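Local structure of uncharacterized protein (Planctomyces limnophilus, 4H7L) at residues Y62-Q67 against D124-S129; E82-S87 against P100-R105; G33-A38 against H50-T55; E68-L73 against A110-I115. The protein is of unknown function but binds a copper(II) ion in a cupin barrel, consistent with membership of the metal-dependent cupin family. All blocks are in the same frame, centred on the assembly; numbering follows the deposited sequence.

Contact 3 (33-38 with 50-55) comes first along the chain and closes before the others open; contact 1 (62-67 with 124-129) then encloses contact 4 (68-73 with 110-115), which in turn encloses contact 2 (82-87 with 100-105). Contacts 3 and 4 share the larger antiparallel sheet, where strands 48-54 and 110-117 are neighbours, and their centres lie about 9 Å apart. Contact 2 belongs to the three-stranded sheet, its centre about 19 Å from that of contact 3 and across the chain's centre. Contacts 1, 2 and 4 each supply one copper ligand, His63, His104 and Glu68, so loop and both sheets meet at the metal, with His61 completing the site.

Contact 1: residues Y62-Q67 against D124-S129; sequences YHREHQ and DEWFDS. With CU (copper (II) ion), chain D.
Tyr62 and Trp126 form a single antiparallel bridge of the hydrogen-bonded kind, their CA atoms 5.2 Å apart, between two stretches that are otherwise loop. Each backbone N donates to the other's O. Beyond this bridge the Asp124 side chain and its backbone O make the connections. Asp124 reaches across with CG anti to its backbone N (chi1 -174°), and its carboxylate collects N-H groups of the loop residues Arg64, Glu65 and His66. OD1 takes the backbone N of Arg64 on its syn lone pair at 3.0 Å, in a nearly straight bond. OD2 receives Glu65 N on the syn side, somewhat out of the carboxylate plane, while its anti lone pair accepts His66 ND1 at 2.8 Å, close to the plane of the imidazole. The backbone O of Asp124 meets His63 ND1 at 2.8 Å, nearly in the plane of that ring, whose NE2 binds copper at 2.1 Å. Toward the surface the Arg64 guanidinium lies flat on the Trp126 indole, planes 18° apart, with CZ over the six-membered ring and CD over the five-membered one. Its NH2 also donates to Tyr62 OH at 3.2 Å. Trp126 CB sits over one face of the Tyr62 ring, 3.4 Å from CZ. Three good N-H donors, with a weak fourth from Trp126 NE1, hold the carboxylate and probably help to set the course of the loop that carries His63. The bonds at ND1 and NE2 together hold the rotation of the His63 ring; Asp124 O, a second-shell partner of the copper site, would probably strengthen the imidazole as an electron donor.

Contact 2: residues E82-S87 against P100-R105; sequences ELNGQS and PLVRHR. With CU (copper (II) ion), chain D.
Glu82 OE1 lies at the edge of the Arg105 guanidinium, near its plane, where NE donates to it at 2.8 Å and NH2 adds a weak second bond. The carboxylate is turned 53° from the guanidinium, and NE meets OE1 from above the carboxylate plane. The two side chains run side by side in the same direction, and Arg105 NH1 has a further partner in Ala58 O. At the edge of the His104 ring, in its plane, Val102 O accepts from ND1 at 2.8 Å; the NE2 corner binds copper at 2.2 Å. The Arg103 guanidinium has Leu101 O at its edge, bonded to NH1, while its NE forms a salt bridge with Asp128. Asn84 OD1 takes the backbone N of Arg103 at 3.0 Å from above the plane of its amide, and Asn84 N donates in return to Arg103 O. On the face of the sheet that carries His104, Leu83 CD2 touches His104 CB at 3.7 Å and Val102 CG1 at 4.0 Å, and Met19 of the second subunit packs on this leucine. The backbones pair antiparallel: Glu82 with Arg105 is a hydrogen-bonded pair and Leu83 with His104 a non-hydrogen-bonded one. A type I' turn from Leu83 to Gln86 closes the two-residue hairpin of strands 80-83 and 86-89. Strand 80-83 also pairs with strand 104-107, whose His104 binds copper, as the second-motif histidine does in metal-binding cupins.

Contact 3: residues G33-A38 against H50-T55; sequences GWAQRA and HYTQIT
Arg37 lies across the His50 ring, and its side chain can be followed atom by atom over the imidazole. CB stands 3.7 Å from His50 ND1, and CG keeps a similar distance from ND1 and CE1. CD then rests over the ring face in a CH-pi contact, 3.6 Å from NE2. NE, at the end of a chain extended from CG, passes 3.9 Å from the same NE2. The guanidinium that follows is turned 76° against the imidazole, which it meets with its edge, and Ala35 CB lies over one of its own faces. Phe120 meets His50 edge-to-face. On the other face of the sheet, Gln36 and Tyr51 run side by side in the same direction. Gln36 OE1 sits in the plane of the Tyr51 ring, 3.0 Å from the rim atom CD2, while its NE2 donates to Ile25 O. The strands run antiparallel, their axes at 174°. Trp34 with Gln53 and Gln36 with Tyr51 each exchange two backbone hydrogen bonds, the shortest being Gln53 N to Trp34 O at 2.7 Å. At the last pair, Gly33 with Ile54, Gly33 CA approaches Thr55 OG1 to 3.1 Å; a glycine suits both this closeness and the backbone angles there. Strands 33-38 and 48-54 form an antiparallel beta hairpin with a long connection. Strand 28-30 borders it on one side and strand 110-117 on the other, within the larger sheet of the cupin barrel.

Contact 4: residues E68-L73 against A110-I115; sequences EIYVVL and ATIINI. With CU (copper (II) ion), chain D.
Glu68, the carboxylate ligand of the cupin copper site, stands where strand 67-72 pairs with strand 110-117 in the larger sheet of the barrel. Its OE2 binds copper at 2.2 Å, with His61, His63 and His104 as the other protein ligands. OE1 accepts Asn114 ND2 at 3.1 Å in an almost straight bond (175°); the bond lies in the plane of the amide but far above that of the carboxylate. Asn114 reaches this point with CG anti to its backbone N (chi1 -177°). Its OD1 faces the edge of the Tyr70 ring, 3.2 Å from CE1, and the amide is turned 76° to the ring. Tyr70 OH donates to Glu68 OE2 at 3.1 Å, also from above the carboxylate plane. Over one face of the Tyr70 ring, toward the rim, sits Ile112 CD1 in a CH-pi contact, 3.8 Å from CG. The strands run antiparallel, with paired backbone bonds joining Ile69 to Ile115 and Val71 to Ile113; Leu73 N reaches Thr111 O beyond them. Ile69, Val71, Ile113 and Ile115 form the opposite, apolar face, and the second subunit packs against it, Ile115 meeting its own counterpart there. Each oxygen of the buried carboxylate thus has a second-shell donor, and OE2 the metal besides. Asn114, Tyr70 and the copper bond together probably restrict the carboxylate's rotation, and the N-H and O-H would probably help stabilise its negative charge.

Contact 1: residues Y62-Q67 against D124-S129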
# COMPACT_ATOMS: atom_id res chain seq x y z
N TYR B 62 -14.40 -11.25 7.15
CA TYR B 62 -13.19 -11.87 6.64
C TYR B 62 -13.31 -12.18 5.15
O TYR B 62 -14.38 -12.09 4.56
CB TYR B 62 -12.85 -13.13 7.43
CG TYR B 62 -13.82 -14.28 7.25
CD1 TYR B 62 -15.02 -14.32 7.95
CD2 TYR B 62 -13.53 -15.33 6.39
CE1 TYR B 62 -15.90 -15.37 7.80
CE2 TYR B 62 -14.41 -16.39 6.23
CZ TYR B 62 -15.59 -16.40 6.94
OH TYR B 62 -16.47 -17.45 6.78
N HIS B 63 -12.18 -12.55 4.55
CA HIS B 63 -12.11 -12.79 3.13
C HIS B 63 -11.56 -14.18 2.91
O HIS B 63 -10.65 -14.62 3.61
CB HIS B 63 -11.21 -11.74 2.47
CG HIS B 63 -11.56 -10.33 2.83
ND1 HIS B 63 -12.73 -9.73 2.44
CD2 HIS B 63 -10.88 -9.40 3.54
CE1 HIS B 63 -12.77 -8.49 2.90
NE2 HIS B 63 -11.66 -8.26 3.58
N ARG B 64 -12.12 -14.89 1.94
CA ARG B 64 -11.74 -16.27 1.68
C ARG B 64 -10.69 -16.40 0.59
O ARG B 64 -10.03 -17.43 0.48
CB ARG B 64 -12.97 -17.10 1.30
CG ARG B 64 -13.99 -17.20 2.41
CD ARG B 64 -15.10 -18.18 2.09
NE ARG B 64 -15.98 -18.36 3.25
CZ ARG B 64 -16.86 -19.35 3.39
NH1 ARG B 64 -17.01 -20.27 2.45
NH2 ARG B 64 -17.59 -19.41 4.49
N GLU B 65 -10.53 -15.35 -0.21
CA GLU B 65 -9.70 -15.42 -1.41
C GLU B 65 -8.76 -14.22 -1.55
O GLU B 65 -7.98 -14.15 -2.50
CB GLU B 65 -10.60 -15.48 -2.65
CG GLU B 65 -11.63 -16.61 -2.63
CD GLU B 65 -11.10 -17.88 -3.26
OE1 GLU B 65 -11.41 -18.13 -4.44
OE2 GLU B 65 -10.38 -18.63 -2.57
N HIS B 66 -8.82 -13.29 -0.61
CA HIS B 66 -8.05 -12.06 -0.69
C HIS B 66 -7.30 -11.79 0.60
O HIS B 66 -7.85 -11.95 1.69
CB HIS B 66 -8.98 -10.87 -0.97
CG HIS B 66 -9.60 -10.90 -2.32
ND1 HIS B 66 -10.65 -11.73 -2.65
CD2 HIS B 66 -9.31 -10.20 -3.45
CE1 HIS B 66 -10.99 -11.54 -3.91
NE2 HIS B 66 -10.19 -10.62 -4.42
N GLN B 67 -6.05 -11.38 0.47
CA GLN B 67 -5.30 -10.94 1.63
C GLN B 67 -5.18 -9.42 1.55
O GLN B 67 -5.04 -8.86 0.47
CB GLN B 67 -3.93 -11.61 1.69
CG GLN B 67 -2.89 -11.08 0.72
CD GLN B 67 -1.54 -10.86 1.37
OE1 GLN B 67 -0.50 -11.25 0.83
NE2 GLN B 67 -1.54 -10.22 2.54
N ASP B 124 -16.40 -11.05 -2.15
CA ASP B 124 -15.67 -11.84 -1.16
C ASP B 124 -15.68 -11.18 0.20
O ASP B 124 -14.67 -10.65 0.65
CB ASP B 124 -14.23 -12.06 -1.62
CG ASP B 124 -13.47 -13.00 -0.71
OD1 ASP B 124 -14.13 -13.79 0.00
OD2 ASP B 124 -12.22 -12.95 -0.70
N GLU B 125 -16.83 -11.21 0.85
CA GLU B 125 -16.97 -10.71 2.21
C GLU B 125 -17.81 -11.70 3.00
O GLU B 125 -18.90 -12.08 2.57
CB GLU B 125 -17.65 -9.34 2.21
CG GLU B 125 -17.42 -8.54 3.48
CD GLU B 125 -18.29 -7.30 3.56
OE1 GLU B 125 -19.51 -7.41 3.28
OE2 GLU B 125 -17.77 -6.22 3.89
N TRP B 126 -17.30 -12.14 4.15
CA TRP B 126 -18.00 -13.14 4.95
C TRP B 126 -18.07 -12.76 6.42
O TRP B 126 -17.19 -12.08 6.94
CB TRP B 126 -17.32 -14.50 4.78
CG TRP B 126 -17.30 -14.95 3.36
CD1 TRP B 126 -16.41 -14.58 2.40
CD2 TRP B 126 -18.22 -15.84 2.73
NE1 TRP B 126 -16.72 -15.19 1.21
CE2 TRP B 126 -17.83 -15.97 1.39
CE3 TRP B 126 -19.34 -16.54 3.18
CZ2 TRP B 126 -18.51 -16.77 0.48
CZ3 TRP B 126 -20.02 -17.34 2.28
CH2 TRP B 126 -19.61 -17.45 0.94
N PHE B 127 -19.15 -13.19 7.07
CA PHE B 127 -19.38 -12.90 8.47
C PHE B 127 -19.57 -14.19 9.25
O PHE B 127 -19.90 -15.23 8.68
CB PHE B 127 -20.63 -12.03 8.64
CG PHE B 127 -20.63 -10.81 7.76
CD1 PHE B 127 -19.93 -9.67 8.13
CD2 PHE B 127 -21.33 -10.80 6.57
CE1 PHE B 127 -19.93 -8.55 7.33
CE2 PHE B 127 -21.33 -9.68 5.76
CZ PHE B 127 -20.63 -8.55 6.14
N ASP B 128 -19.33 -14.13 10.56
CA ASP B 128 -19.75 -15.18 11.46
C ASP B 128 -21.08 -14.76 12.07
O ASP B 128 -21.26 -13.58 12.40
CB ASP B 128 -18.70 -15.38 12.56
CG ASP B 128 -17.37 -15.85 12.03
OD1 ASP B 128 -17.36 -16.78 11.20
OD2 ASP B 128 -16.33 -15.28 12.43
N SER B 129 -22.00 -15.69 12.22
CA SER B 129 -23.30 -15.37 12.81
C SER B 129 -23.16 -15.19 14.31
O SER B 129 -22.14 -15.57 14.89
CB SER B 129 -24.33 -16.45 12.49
OG SER B 129 -23.90 -17.71 12.96
CU CU D . -11.42 -6.63 4.91

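Contact 2: residues E82-S87 against P100-R105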
# COMPACT_ATOMS: atom_id res chain seq x y z
N GLU B 82 -8.98 -5.16 15.33
CA GLU B 82 -9.28 -6.45 15.92
C GLU B 82 -8.97 -7.56 14.94
O GLU B 82 -9.51 -7.59 13.84
CB GLU B 82 -10.74 -6.52 16.36
CG GLU B 82 -11.06 -5.62 17.55
CD GLU B 82 -12.53 -5.64 17.93
OE1 GLU B 82 -13.32 -6.30 17.23
OE2 GLU B 82 -12.89 -4.98 18.93
N LEU B 83 -8.08 -8.46 15.34
CA LEU B 83 -7.69 -9.58 14.50
C LEU B 83 -7.98 -10.88 15.24
O LEU B 83 -7.43 -11.14 16.31
CB LEU B 83 -6.21 -9.48 14.14
CG LEU B 83 -5.84 -8.23 13.34
CD1 LEU B 83 -4.34 -8.01 13.32
CD2 LEU B 83 -6.38 -8.33 11.93
N ASN B 84 -8.87 -11.69 14.68
CA ASN B 84 -9.35 -12.90 15.34
C ASN B 84 -9.61 -12.68 16.82
O ASN B 84 -9.14 -13.43 17.67
CB ASN B 84 -8.35 -14.05 15.14
CG ASN B 84 -8.35 -14.60 13.72
OD1 ASN B 84 -9.38 -14.61 13.04
ND2 ASN B 84 -7.19 -15.06 13.27
N GLY B 85 -10.37 -11.63 17.13
CA GLY B 85 -10.83 -11.38 18.48
C GLY B 85 -9.81 -10.74 19.41
O GLY B 85 -10.09 -10.52 20.59
N GLN B 86 -8.62 -10.44 18.89
CA GLN B 86 -7.59 -9.79 19.67
C GLN B 86 -7.48 -8.32 19.26
O GLN B 86 -7.52 -8.01 18.07
CB GLN B 86 -6.24 -10.49 19.48
CG GLN B 86 -6.24 -11.94 19.92
CD GLN B 86 -6.48 -12.09 21.40
OE1 GLN B 86 -5.92 -11.36 22.21
NE2 GLN B 86 -7.33 -13.04 21.77
N SER B 87 -7.33 -7.44 20.24
CA SER B 87 -7.33 -6.00 19.97
C SER B 87 -5.93 -5.40 20.06
O SER B 87 -5.17 -5.70 20.98
CB SER B 87 -8.26 -5.29 20.95
OG SER B 87 -8.58 -3.99 20.48
N PRO B 100 -6.18 -14.37 4.29
CA PRO B 100 -7.56 -14.85 4.19
C PRO B 100 -7.97 -15.59 5.46
O PRO B 100 -7.12 -16.20 6.10
CB PRO B 100 -7.53 -15.80 2.99
CG PRO B 100 -6.33 -15.37 2.19
CD PRO B 100 -5.34 -14.86 3.18
N LEU B 101 -9.25 -15.51 5.82
CA LEU B 101 -9.81 -16.24 6.96
C LEU B 101 -9.59 -15.54 8.30
O LEU B 101 -10.24 -15.88 9.28
CB LEU B 101 -9.29 -17.68 7.02
CG LEU B 101 -9.65 -18.55 5.81
CD1 LEU B 101 -9.56 -20.02 6.17
CD2 LEU B 101 -11.05 -18.21 5.28
N VAL B 102 -8.70 -14.56 8.34
CA VAL B 102 -8.51 -13.79 9.56
C VAL B 102 -9.66 -12.81 9.75
O VAL B 102 -9.81 -11.86 8.99
CB VAL B 102 -7.18 -13.01 9.52
CG1 VAL B 102 -7.12 -12.00 10.67
CG2 VAL B 102 -6.01 -13.97 9.60
N ARG B 103 -10.48 -13.05 10.77
CA ARG B 103 -11.56 -12.13 11.11
C ARG B 103 -10.96 -10.79 11.51
O ARG B 103 -9.99 -10.75 12.27
CB ARG B 103 -12.41 -12.67 12.27
CG ARG B 103 -13.50 -13.65 11.86
CD ARG B 103 -12.95 -14.92 11.22
NE ARG B 103 -14.01 -15.90 10.98
CZ ARG B 103 -13.87 -17.03 10.29
NH1 ARG B 103 -12.71 -17.35 9.74
NH2 ARG B 103 -14.91 -17.83 10.13
N HIS B 104 -11.52 -9.70 11.01
CA HIS B 104 -10.93 -8.39 11.26
C HIS B 104 -11.93 -7.25 11.15
O HIS B 104 -12.94 -7.35 10.45
CB HIS B 104 -9.75 -8.13 10.32
CG HIS B 104 -10.12 -8.09 8.87
ND1 HIS B 104 -10.37 -9.22 8.13
CD2 HIS B 104 -10.28 -7.04 8.02
CE1 HIS B 104 -10.67 -8.88 6.89
NE2 HIS B 104 -10.63 -7.56 6.80
N ARG B 105 -11.62 -6.15 11.84
CA ARG B 105 -12.32 -4.89 11.68
C ARG B 105 -11.57 -3.80 12.44
O ARG B 105 -10.79 -4.10 13.35
CB ARG B 105 -13.74 -4.97 12.20
CG ARG B 105 -13.83 -5.19 13.70
CD ARG B 105 -15.15 -4.73 14.25
NE ARG B 105 -15.28 -5.10 15.65
CZ ARG B 105 -16.42 -5.16 16.32
NH1 ARG B 105 -17.57 -4.88 15.71
NH2 ARG B 105 -16.42 -5.51 17.60
CU CU D . -11.42 -6.63 4.91

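Contact 3: residues G33-A38 against H50-T55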
# COMPACT_ATOMS: atom_id res chain seq x y z
N GLY B 33 -17.13 3.12 6.33
CA GLY B 33 -17.01 4.53 6.00
C GLY B 33 -16.98 4.81 4.51
O GLY B 33 -17.93 4.49 3.79
N TRP B 34 -15.90 5.42 4.04
CA TRP B 34 -15.78 5.80 2.63
C TRP B 34 -14.49 5.26 2.01
O TRP B 34 -13.42 5.36 2.60
CB TRP B 34 -15.82 7.32 2.49
CG TRP B 34 -17.08 7.91 3.01
CD1 TRP B 34 -17.31 8.38 4.28
CD2 TRP B 34 -18.30 8.11 2.29
NE1 TRP B 34 -18.60 8.85 4.38
CE2 TRP B 34 -19.22 8.69 3.17
CE3 TRP B 34 -18.70 7.84 0.97
CZ2 TRP B 34 -20.52 9.02 2.79
CZ3 TRP B 34 -19.99 8.17 0.59
CH2 TRP B 34 -20.88 8.75 1.50
N ALA B 35 -14.61 4.71 0.80
CA ALA B 35 -13.47 4.13 0.11
C ALA B 35 -13.22 4.82 -1.23
O ALA B 35 -14.15 5.09 -1.98
CB ALA B 35 -13.69 2.64 -0.10
N GLN B 36 -11.95 5.10 -1.51
CA GLN B 36 -11.55 5.61 -2.82
C GLN B 36 -10.63 4.58 -3.46
O GLN B 36 -9.44 4.52 -3.17
CB GLN B 36 -10.87 6.98 -2.67
CG GLN B 36 -11.84 8.08 -2.24
CD GLN B 36 -11.16 9.40 -1.90
OE1 GLN B 36 -10.53 9.53 -0.86
NE2 GLN B 36 -11.30 10.38 -2.78
N ARG B 37 -11.21 3.76 -4.33
CA ARG B 37 -10.56 2.54 -4.80
C ARG B 37 -9.84 2.73 -6.13
O ARG B 37 -10.39 3.28 -7.08
CB ARG B 37 -11.59 1.42 -4.91
CG ARG B 37 -12.49 1.28 -3.68
CD ARG B 37 -13.22 -0.06 -3.66
NE ARG B 37 -13.91 -0.29 -2.39
CZ ARG B 37 -15.19 -0.02 -2.15
NH1 ARG B 37 -15.97 0.50 -3.09
NH2 ARG B 37 -15.71 -0.28 -0.96
N ALA B 38 -8.60 2.25 -6.19
CA ALA B 38 -7.78 2.37 -7.40
C ALA B 38 -7.25 1.02 -7.86
O ALA B 38 -7.07 0.11 -7.05
CB ALA B 38 -6.63 3.32 -7.15
N HIS B 50 -6.74 0.94 -2.06
CA HIS B 50 -7.82 1.77 -1.58
C HIS B 50 -7.29 2.82 -0.61
O HIS B 50 -6.40 2.54 0.19
CB HIS B 50 -8.86 0.93 -0.83
CG HIS B 50 -9.40 -0.22 -1.61
ND1 HIS B 50 -9.11 -0.43 -2.94
CD2 HIS B 50 -10.24 -1.22 -1.25
CE1 HIS B 50 -9.73 -1.52 -3.36
NE2 HIS B 50 -10.43 -2.01 -2.35
N TYR B 51 -7.84 4.03 -0.69
CA TYR B 51 -7.60 5.05 0.32
C TYR B 51 -8.92 5.20 1.08
O TYR B 51 -9.89 5.73 0.55
CB TYR B 51 -7.18 6.36 -0.34
CG TYR B 51 -7.08 7.54 0.59
CD1 TYR B 51 -6.10 7.60 1.57
CD2 TYR B 51 -7.95 8.61 0.48
CE1 TYR B 51 -6.00 8.69 2.41
CE2 TYR B 51 -7.86 9.70 1.31
CZ TYR B 51 -6.88 9.73 2.28
OH TYR B 51 -6.78 10.82 3.12
N THR B 52 -8.94 4.70 2.30
CA THR B 52 -10.19 4.44 2.99
C THR B 52 -10.34 5.22 4.29
O THR B 52 -9.44 5.23 5.13
CB THR B 52 -10.33 2.94 3.32
OG1 THR B 52 -10.34 2.18 2.10
CG2 THR B 52 -11.61 2.67 4.09
N GLN B 53 -11.49 5.87 4.44
CA GLN B 53 -11.82 6.61 5.65
C GLN B 53 -12.72 5.77 6.54
O GLN B 53 -13.85 5.46 6.18
CB GLN B 53 -12.53 7.91 5.29
CG GLN B 53 -11.72 8.85 4.41
CD GLN B 53 -10.55 9.46 5.15
OE1 GLN B 53 -10.28 9.11 6.30
NE2 GLN B 53 -9.85 10.38 4.51
N ILE B 54 -12.22 5.41 7.72
CA ILE B 54 -13.02 4.71 8.71
C ILE B 54 -13.77 5.74 9.55
O ILE B 54 -13.17 6.45 10.35
CB ILE B 54 -12.16 3.85 9.66
CG1 ILE B 54 -11.05 3.12 8.90
CG2 ILE B 54 -13.05 2.86 10.42
CD1 ILE B 54 -11.55 2.17 7.84
N THR B 55 -15.08 5.81 9.35
CA THR B 55 -15.90 6.81 10.03
C THR B 55 -16.94 6.19 10.96
O THR B 55 -17.44 6.86 11.87
CB THR B 55 -16.63 7.71 9.02
OG1 THR B 55 -17.28 6.89 8.03
CG2 THR B 55 -15.64 8.64 8.32

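Contact 4: residues E68-L73 against A110-I115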
# COMPACT_ATOMS: atom_id res chain seq x y z
N GLU B 68 -5.28 -8.77 2.70
CA GLU B 68 -5.25 -7.32 2.76
C GLU B 68 -4.06 -6.84 3.59
O GLU B 68 -3.63 -7.52 4.51
CB GLU B 68 -6.56 -6.79 3.35
CG GLU B 68 -7.79 -7.12 2.51
CD GLU B 68 -9.06 -6.46 3.03
OE1 GLU B 68 -9.80 -5.87 2.21
OE2 GLU B 68 -9.34 -6.54 4.25
N ILE B 69 -3.53 -5.68 3.23
CA ILE B 69 -2.51 -5.04 4.04
C ILE B 69 -2.92 -3.60 4.30
O ILE B 69 -2.93 -2.78 3.40
CB ILE B 69 -1.13 -5.04 3.36
CG1 ILE B 69 -0.67 -6.47 3.09
CG2 ILE B 69 -0.12 -4.30 4.23
CD1 ILE B 69 0.66 -6.54 2.37
N TYR B 70 -3.27 -3.32 5.55
CA TYR B 70 -3.63 -1.97 5.95
C TYR B 70 -2.38 -1.19 6.32
O TYR B 70 -1.49 -1.72 6.99
CB TYR B 70 -4.58 -1.99 7.16
CG TYR B 70 -5.95 -2.60 6.92
CD1 TYR B 70 -6.29 -3.14 5.69
CD2 TYR B 70 -6.90 -2.61 7.93
CE1 TYR B 70 -7.55 -3.69 5.48
CE2 TYR B 70 -8.16 -3.15 7.73
CZ TYR B 70 -8.48 -3.69 6.50
OH TYR B 70 -9.73 -4.23 6.30
N VAL B 71 -2.29 0.05 5.88
CA VAL B 71 -1.25 0.96 6.35
C VAL B 71 -1.91 2.19 6.96
O VAL B 71 -2.50 3.00 6.24
CB VAL B 71 -0.32 1.40 5.21
CG1 VAL B 71 0.76 2.32 5.76
CG2 VAL B 71 0.29 0.20 4.52
N VAL B 72 -1.79 2.35 8.27
CA VAL B 72 -2.43 3.47 8.96
C VAL B 72 -1.73 4.79 8.66
O VAL B 72 -0.52 4.92 8.88
CB VAL B 72 -2.45 3.26 10.48
CG1 VAL B 72 -3.09 4.46 11.16
CG2 VAL B 72 -3.19 1.98 10.83
N LEU B 73 -2.48 5.77 8.18
CA LEU B 73 -1.94 7.10 7.90
C LEU B 73 -2.25 8.07 9.04
O LEU B 73 -1.42 8.91 9.40
CB LEU B 73 -2.47 7.63 6.57
CG LEU B 73 -2.12 6.79 5.34
CD1 LEU B 73 -2.44 7.55 4.06
CD2 LEU B 73 -0.66 6.36 5.35
N ALA B 110 -10.22 6.37 11.64
CA ALA B 110 -8.88 6.17 11.09
C ALA B 110 -8.86 6.39 9.58
O ALA B 110 -9.90 6.34 8.92
CB ALA B 110 -8.39 4.76 11.41
N THR B 111 -7.67 6.64 9.05
CA THR B 111 -7.46 6.72 7.61
C THR B 111 -6.39 5.71 7.22
O THR B 111 -5.31 5.69 7.81
CB THR B 111 -6.99 8.12 7.18
OG1 THR B 111 -7.90 9.11 7.68
CG2 THR B 111 -6.92 8.22 5.66
N ILE B 112 -6.68 4.87 6.24
CA ILE B 112 -5.74 3.83 5.87
C ILE B 112 -5.56 3.69 4.36
O ILE B 112 -6.40 4.14 3.58
CB ILE B 112 -6.19 2.46 6.41
CG1 ILE B 112 -7.49 2.02 5.75
CG2 ILE B 112 -6.36 2.53 7.92
CD1 ILE B 112 -7.63 0.52 5.64
N ILE B 113 -4.43 3.10 3.98
CA ILE B 113 -4.25 2.58 2.64
C ILE B 113 -4.48 1.09 2.72
O ILE B 113 -3.73 0.38 3.37
CB ILE B 113 -2.81 2.79 2.12
CG1 ILE B 113 -2.44 4.27 2.09
CG2 ILE B 113 -2.66 2.16 0.75
CD1 ILE B 113 -3.17 5.06 1.04
N ASN B 114 -5.52 0.60 2.06
CA ASN B 114 -5.78 -0.83 2.04
C ASN B 114 -5.28 -1.44 0.74
O ASN B 114 -5.78 -1.14 -0.34
CB ASN B 114 -7.27 -1.11 2.23
CG ASN B 114 -7.57 -2.59 2.28
OD1 ASN B 114 -6.66 -3.42 2.37
ND2 ASN B 114 -8.85 -2.94 2.23
N ILE B 115 -4.28 -2.31 0.86
CA ILE B 115 -3.70 -2.98 -0.30
C ILE B 115 -4.26 -4.39 -0.38
O ILE B 115 -4.08 -5.19 0.54
CB ILE B 115 -2.17 -3.03 -0.18
CG1 ILE B 115 -1.60 -1.61 -0.10
CG2 ILE B 115 -1.57 -3.76 -1.36
CD1 ILE B 115 -0.27 -1.53 0.60
CU CU D . -11.42 -6.63 4.91